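Local coordinates for coatomer subunit delta (Saccharomyces cerevisiae, PDB 5FJZ), which serves as the delta subunit of the COPI vesicle coat, whose mu-homology domain, the part present here, binds the tryptophan-based motif of the tethering protein Dsl1, at the interface of chains A and B and the interface of chains A and C. Coordinates in Å, arbitrary orientation; residue numbers count along the deposited sequence, not the author numbering. Chains: chain A/B/C, Coatomer subunit delta.

Contact 1: the interface of chains A and B. Residues chain A 98-100, 102, 104; chain B 161-163, 189-190.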
# COMPACT_ATOMS: atom_id res chain seq x y z
N PRO A 98 11.92 20.36 -17.03
CA PRO A 98 13.13 19.94 -16.33
C PRO A 98 14.08 19.07 -17.16
O PRO A 98 13.66 18.10 -17.76
CB PRO A 98 12.56 19.12 -15.11
CG PRO A 98 11.23 19.67 -14.93
CD PRO A 98 10.72 19.99 -16.30
N ALA A 99 15.36 19.42 -17.13
CA ALA A 99 16.36 18.86 -17.97
C ALA A 99 17.51 18.26 -17.21
O ALA A 99 18.62 18.23 -17.70
CB ALA A 99 16.84 19.96 -18.96
N ASN A 100 17.22 17.67 -16.04
CA ASN A 100 18.18 16.82 -15.34
C ASN A 100 17.80 15.32 -15.33
O ASN A 100 17.96 14.62 -14.30
CB ASN A 100 18.40 17.34 -13.93
CG ASN A 100 19.10 18.70 -13.91
OD1 ASN A 100 20.26 18.82 -14.21
ND2 ASN A 100 18.38 19.72 -13.53
N GLN A 102 15.21 13.59 -15.42
CA GLN A 102 14.08 13.08 -14.60
C GLN A 102 13.00 12.56 -15.48
O GLN A 102 12.71 13.13 -16.57
CB GLN A 102 13.45 14.15 -13.72
CG GLN A 102 14.45 14.95 -12.91
CD GLN A 102 14.82 16.30 -13.52
OE1 GLN A 102 14.91 16.46 -14.75
NE2 GLN A 102 15.09 17.25 -12.66
N LEU A 104 9.58 12.35 -16.62
CA LEU A 104 8.45 13.24 -16.52
C LEU A 104 7.23 12.60 -17.18
O LEU A 104 7.21 12.43 -18.41
CB LEU A 104 8.74 14.57 -17.16
CG LEU A 104 10.02 15.24 -16.79
CD1 LEU A 104 10.23 16.47 -17.68
CD2 LEU A 104 10.08 15.65 -15.32
N VAL B 161 13.37 18.31 -5.93
CA VAL B 161 13.07 19.53 -6.65
C VAL B 161 13.22 19.11 -8.09
O VAL B 161 13.98 18.17 -8.43
CB VAL B 161 13.94 20.77 -6.23
CG1 VAL B 161 13.67 21.18 -4.82
CG2 VAL B 161 15.43 20.49 -6.35
N PHE B 162 12.61 19.87 -8.97
CA PHE B 162 12.81 19.69 -10.39
C PHE B 162 13.18 21.03 -11.05
O PHE B 162 12.32 21.72 -11.51
CB PHE B 162 11.51 19.23 -11.04
CG PHE B 162 11.06 17.89 -10.55
CD1 PHE B 162 10.39 17.80 -9.39
CD2 PHE B 162 11.25 16.76 -11.31
CE1 PHE B 162 9.97 16.58 -8.93
CE2 PHE B 162 10.87 15.52 -10.86
CZ PHE B 162 10.16 15.44 -9.68
N PRO B 163 14.48 21.38 -11.12
CA PRO B 163 14.81 22.79 -11.45
C PRO B 163 14.75 23.05 -12.96
O PRO B 163 15.00 22.13 -13.73
CB PRO B 163 16.22 22.97 -10.89
CG PRO B 163 16.78 21.61 -10.69
CD PRO B 163 15.62 20.67 -10.52
N GLY B 189 12.49 13.50 -7.71
CA GLY B 189 13.31 14.73 -7.80
C GLY B 189 14.51 14.48 -8.67
O GLY B 189 14.44 13.72 -9.64
N THR B 190 15.61 15.15 -8.34
CA THR B 190 16.78 15.15 -9.16
C THR B 190 17.84 14.31 -8.50
O THR B 190 18.17 14.51 -7.34
CB THR B 190 17.20 16.61 -9.38
OG1 THR B 190 16.14 17.34 -10.00
CG2 THR B 190 18.48 16.67 -10.24
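The hydroxyl OG1 of B:Thr190 is held by two hydrogen bonds. NE2 of the A:Gln102 side-chain amide donates to B:Thr190 OG1 at 2.9 Å. Within its own chain, B:Thr190 OG1 donates to the backbone O of B:Val161 at 2.8 Å. The site lies between two mu-homology domains, the fold of adaptor medium subunits, in a crystal assembly whose biological standing the structure alone does not show. The bond from A:Gln102 is bent, 137° at the hydrogen, and OG1 is tilted from the amide plane. The A:Gln102 chain bends at chi2 (98°), which turns its amide back toward its own loop. There A:Gln102 OE1 accepts a hydrogen bond from the backbone N of A:Asn100 at 2.9 Å, from above the carbonyl plane. Both ends of the amide are therefore held and its rotation is fixed. The aliphatic part of A:Gln102 runs alongside the ring of B:Phe162 in the opposite direction. CG of A:Gln102 is 4.0 Å from CD2 of B:Phe162, and amide and ring planes are 28° apart. B:Gly189 CA lies over one face of the same ring, toward the rim. An alanine in place of A:Gln102 would probably leave B:Thr190 OG1 without its partner across the interface and open a gap beside B:Phe162. Next to this, A:Pro98 CG meets B:Phe162 CB at 3.9 Å. A:Asn100 CB touches the methyl CG2 of B:Thr190 at 3.8 Å.

Contact 2: the interface of chains A and C. Residues chain A 112-114; chain C 34, 112-114.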
# COMPACT_ATOMS: atom_id res chain seq x y z
N VAL A 112 -10.59 -0.21 -20.41
CA VAL A 112 -11.08 -1.42 -19.87
C VAL A 112 -11.85 -2.22 -20.91
O VAL A 112 -12.48 -1.68 -21.83
CB VAL A 112 -11.94 -1.29 -18.60
CG1 VAL A 112 -11.24 -0.52 -17.48
CG2 VAL A 112 -13.36 -0.84 -18.88
N ALA A 113 -11.92 -3.51 -20.68
CA ALA A 113 -12.78 -4.34 -21.54
C ALA A 113 -13.40 -5.42 -20.70
O ALA A 113 -12.85 -5.86 -19.63
CB ALA A 113 -12.00 -4.87 -22.74
N PRO A 114 -14.66 -5.79 -21.02
CA PRO A 114 -15.45 -6.69 -20.20
C PRO A 114 -15.30 -8.22 -20.56
O PRO A 114 -14.39 -8.58 -21.29
CB PRO A 114 -16.88 -6.17 -20.48
CG PRO A 114 -16.79 -5.89 -21.94
CD PRO A 114 -15.48 -5.28 -22.18
N HIS C 34 -16.74 5.93 -18.90
CA HIS C 34 -15.53 5.28 -19.28
C HIS C 34 -15.46 3.83 -18.89
O HIS C 34 -15.02 2.99 -19.65
CB HIS C 34 -14.36 6.08 -18.68
CG HIS C 34 -13.03 5.45 -18.90
ND1 HIS C 34 -12.46 4.63 -17.97
CD2 HIS C 34 -12.20 5.44 -19.98
CE1 HIS C 34 -11.28 4.24 -18.39
NE2 HIS C 34 -11.08 4.76 -19.59
N VAL C 112 -16.89 -6.28 -14.28
CA VAL C 112 -16.47 -5.04 -14.92
C VAL C 112 -17.45 -4.66 -16.06
O VAL C 112 -18.07 -5.54 -16.72
CB VAL C 112 -15.01 -5.02 -15.44
CG1 VAL C 112 -14.02 -5.44 -14.33
CG2 VAL C 112 -14.80 -5.85 -16.70
N ALA C 113 -17.44 -3.39 -16.38
CA ALA C 113 -18.18 -2.92 -17.59
C ALA C 113 -17.46 -1.83 -18.27
O ALA C 113 -16.63 -1.12 -17.63
CB ALA C 113 -19.60 -2.58 -17.19
N PRO C 114 -17.61 -1.73 -19.62
CA PRO C 114 -16.77 -0.90 -20.42
C PRO C 114 -17.42 0.44 -20.70
O PRO C 114 -18.36 0.82 -19.97
CB PRO C 114 -16.64 -1.73 -21.74
CG PRO C 114 -17.95 -2.28 -21.87
CD PRO C 114 -18.40 -2.64 -20.49
O HOH W 1 -12.64 2.22 -21.18
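Apolar contact between A:Pro114 and C:Pro114 forms the centre of this two-fold patch. It joins two mu-homology domains of the deposited assembly and may be a crystal contact. The two rings cross at about a right angle. CG of A:Pro114 meets CG of C:Pro114 at 3.8 Å. The valines pack beside the rings in a reciprocal way. The methyl CG2 of A:Val112 reaches CA of C:Pro114 at 3.7 Å. CG2 of C:Val112 meets CA of A:Pro114 at the same separation. In A:Val112, CG1 is anti to the carbonyl carbon (chi1 -54°), which points CG2 across to C:Pro114. CG2 of A:Val112 also lies 3.5 Å from the backbone O of C:Ala113, a van der Waals contact with a polar atom. No direct polar bond crosses this patch. Polar contact is made through water 1 instead. Water 1 is 2.9 Å from the backbone O of C:His34, in strand 33-46. Water 1 is also 3.3 Å from the backbone N of A:Val112, a long but nearly straight link. The same water sits over one face of the C:His34 ring, toward the rim. In each chain the patch lies at the end of strand 104-113, where the proline leads into the loop before strand 123-131.

Contact 3: the interface of chains A and B. Residues chain A 161-163, 165-167, 181, 189-190; chain B 100, 102.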
# COMPACT_ATOMS: atom_id res chain seq x y z
N VAL A 161 1.47 -22.95 -5.11
CA VAL A 161 1.65 -24.12 -4.28
C VAL A 161 3.13 -24.26 -4.08
O VAL A 161 3.93 -23.68 -4.82
CB VAL A 161 1.00 -25.39 -4.89
CG1 VAL A 161 -0.48 -25.25 -4.95
CG2 VAL A 161 1.55 -25.70 -6.23
N PHE A 162 3.51 -24.97 -3.03
CA PHE A 162 4.92 -25.20 -2.75
C PHE A 162 5.11 -26.72 -2.53
O PHE A 162 4.97 -27.18 -1.39
CB PHE A 162 5.32 -24.51 -1.41
CG PHE A 162 5.27 -23.00 -1.46
CD1 PHE A 162 4.06 -22.36 -1.37
CD2 PHE A 162 6.37 -22.28 -1.75
CE1 PHE A 162 3.97 -20.99 -1.51
CE2 PHE A 162 6.30 -20.91 -1.93
CZ PHE A 162 5.10 -20.26 -1.79
N PRO A 163 5.34 -27.48 -3.60
CA PRO A 163 5.20 -28.93 -3.40
C PRO A 163 6.44 -29.53 -2.77
O PRO A 163 7.53 -29.01 -3.00
CB PRO A 163 5.00 -29.46 -4.83
CG PRO A 163 5.43 -28.37 -5.75
CD PRO A 163 5.33 -27.08 -5.03
N GLU A 165 7.54 -32.55 -3.66
CA GLU A 165 8.23 -33.20 -4.81
C GLU A 165 8.57 -32.20 -5.90
O GLU A 165 7.81 -31.28 -6.11
CB GLU A 165 7.29 -34.28 -5.35
CG GLU A 165 7.82 -35.21 -6.43
CD GLU A 165 8.86 -36.19 -5.92
OE1 GLU A 165 9.00 -36.38 -4.68
OE2 GLU A 165 9.53 -36.82 -6.78
N PRO A 166 9.66 -32.41 -6.65
CA PRO A 166 9.94 -31.60 -7.85
C PRO A 166 8.84 -31.60 -8.90
O PRO A 166 8.24 -32.64 -9.16
CB PRO A 166 11.17 -32.23 -8.47
CG PRO A 166 11.69 -33.28 -7.53
CD PRO A 166 10.75 -33.38 -6.36
N VAL A 167 8.64 -30.46 -9.55
CA VAL A 167 7.78 -30.39 -10.74
C VAL A 167 8.40 -31.16 -11.90
O VAL A 167 9.56 -31.01 -12.15
CB VAL A 167 7.78 -28.91 -11.25
CG1 VAL A 167 7.09 -28.82 -12.59
CG2 VAL A 167 7.16 -27.99 -10.25
N VAL A 181 11.78 -24.76 -14.13
CA VAL A 181 11.46 -24.02 -12.93
C VAL A 181 12.51 -22.95 -12.73
O VAL A 181 13.72 -23.17 -13.00
CB VAL A 181 11.02 -24.87 -11.73
CG1 VAL A 181 10.90 -26.35 -12.01
CG2 VAL A 181 11.68 -24.49 -10.43
N GLY A 189 4.68 -18.76 -5.01
CA GLY A 189 4.45 -20.19 -5.36
C GLY A 189 5.60 -20.67 -6.20
O GLY A 189 6.74 -20.24 -6.03
N THR A 190 5.29 -21.59 -7.10
CA THR A 190 6.28 -22.24 -7.94
C THR A 190 6.21 -21.70 -9.37
O THR A 190 5.15 -21.63 -9.95
CB THR A 190 6.01 -23.75 -7.90
OG1 THR A 190 6.00 -24.18 -6.52
CG2 THR A 190 7.05 -24.50 -8.72
N ASN B 100 11.68 -26.52 -5.26
CA ASN B 100 11.60 -25.99 -6.58
C ASN B 100 12.07 -24.52 -6.72
O ASN B 100 11.42 -23.69 -7.35
CB ASN B 100 10.15 -26.15 -7.13
CG ASN B 100 9.81 -27.62 -7.47
OD1 ASN B 100 10.36 -28.21 -8.40
ND2 ASN B 100 9.00 -28.19 -6.68
N GLN B 102 12.08 -22.00 -4.73
CA GLN B 102 11.29 -20.93 -4.15
C GLN B 102 12.05 -20.27 -3.03
O GLN B 102 12.72 -20.97 -2.24
CB GLN B 102 9.94 -21.44 -3.60
CG GLN B 102 9.15 -22.33 -4.61
CD GLN B 102 9.31 -23.82 -4.41
OE1 GLN B 102 10.36 -24.30 -3.95
NE2 GLN B 102 8.26 -24.56 -4.68
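B:Asn100 reaches across to A:Val167, and the two side chains cross at about a right angle. OD1 of B:Asn100 accepts a hydrogen bond from the backbone N of A:Val167 at 3.1 Å, fairly straight at 166° at the hydrogen. The donor is tilted from the carbonyl plane. CG of B:Asn100 is anti to its carbonyl carbon (chi1 -72°), which directs the amide toward the 165-167 loop. There B:Asn100 ND2 makes a weak hydrogen bond to the backbone O of A:Glu165 at 3.4 Å. The side chain of A:Pro163 also crosses that of B:Asn100 at about a right angle, with A:Pro163 CG 3.7 Å from B:Asn100 ND2. The methyl CG2 of A:Val167 packs against CG of B:Asn100 at 3.9 Å. B:Gln102 takes a different course, slipping past A:Phe162 in the opposite direction with amide and ring planes 29° apart. Its bond from NE2 to A:Thr190 OG1 is the twin of the one made by A:Gln102. The backbone N of B:Asn100 donates to B:Gln102 OE1 at 2.9 Å, which couples the two residues. The patch joins two mu-homology domains in the deposited assembly. It may be a crystal contact, and the structure alone does not show its place in the coat.

Contact 1 and contact 3 belong to the same two-fold interface of chains A and B. Each uses residues 100 and 102 of one chain against residues 161-163 and 189-190 of the other, with the chains exchanged. Their C-alpha centres lie about 44 Å apart, so the two chains are tied at well-separated points. The C-alpha centre of contact 2 lies about 36 Å from that of contact 1 and about 35 Å from that of contact 3. Contact 2 joins chain A to chain C. Strand 104-113 links the surfaces: A:Leu104 starts it at contact 1, and A:Val112 and A:Ala113 end it at contact 2. Chain A thus bridges two partners within the deposited tetramer.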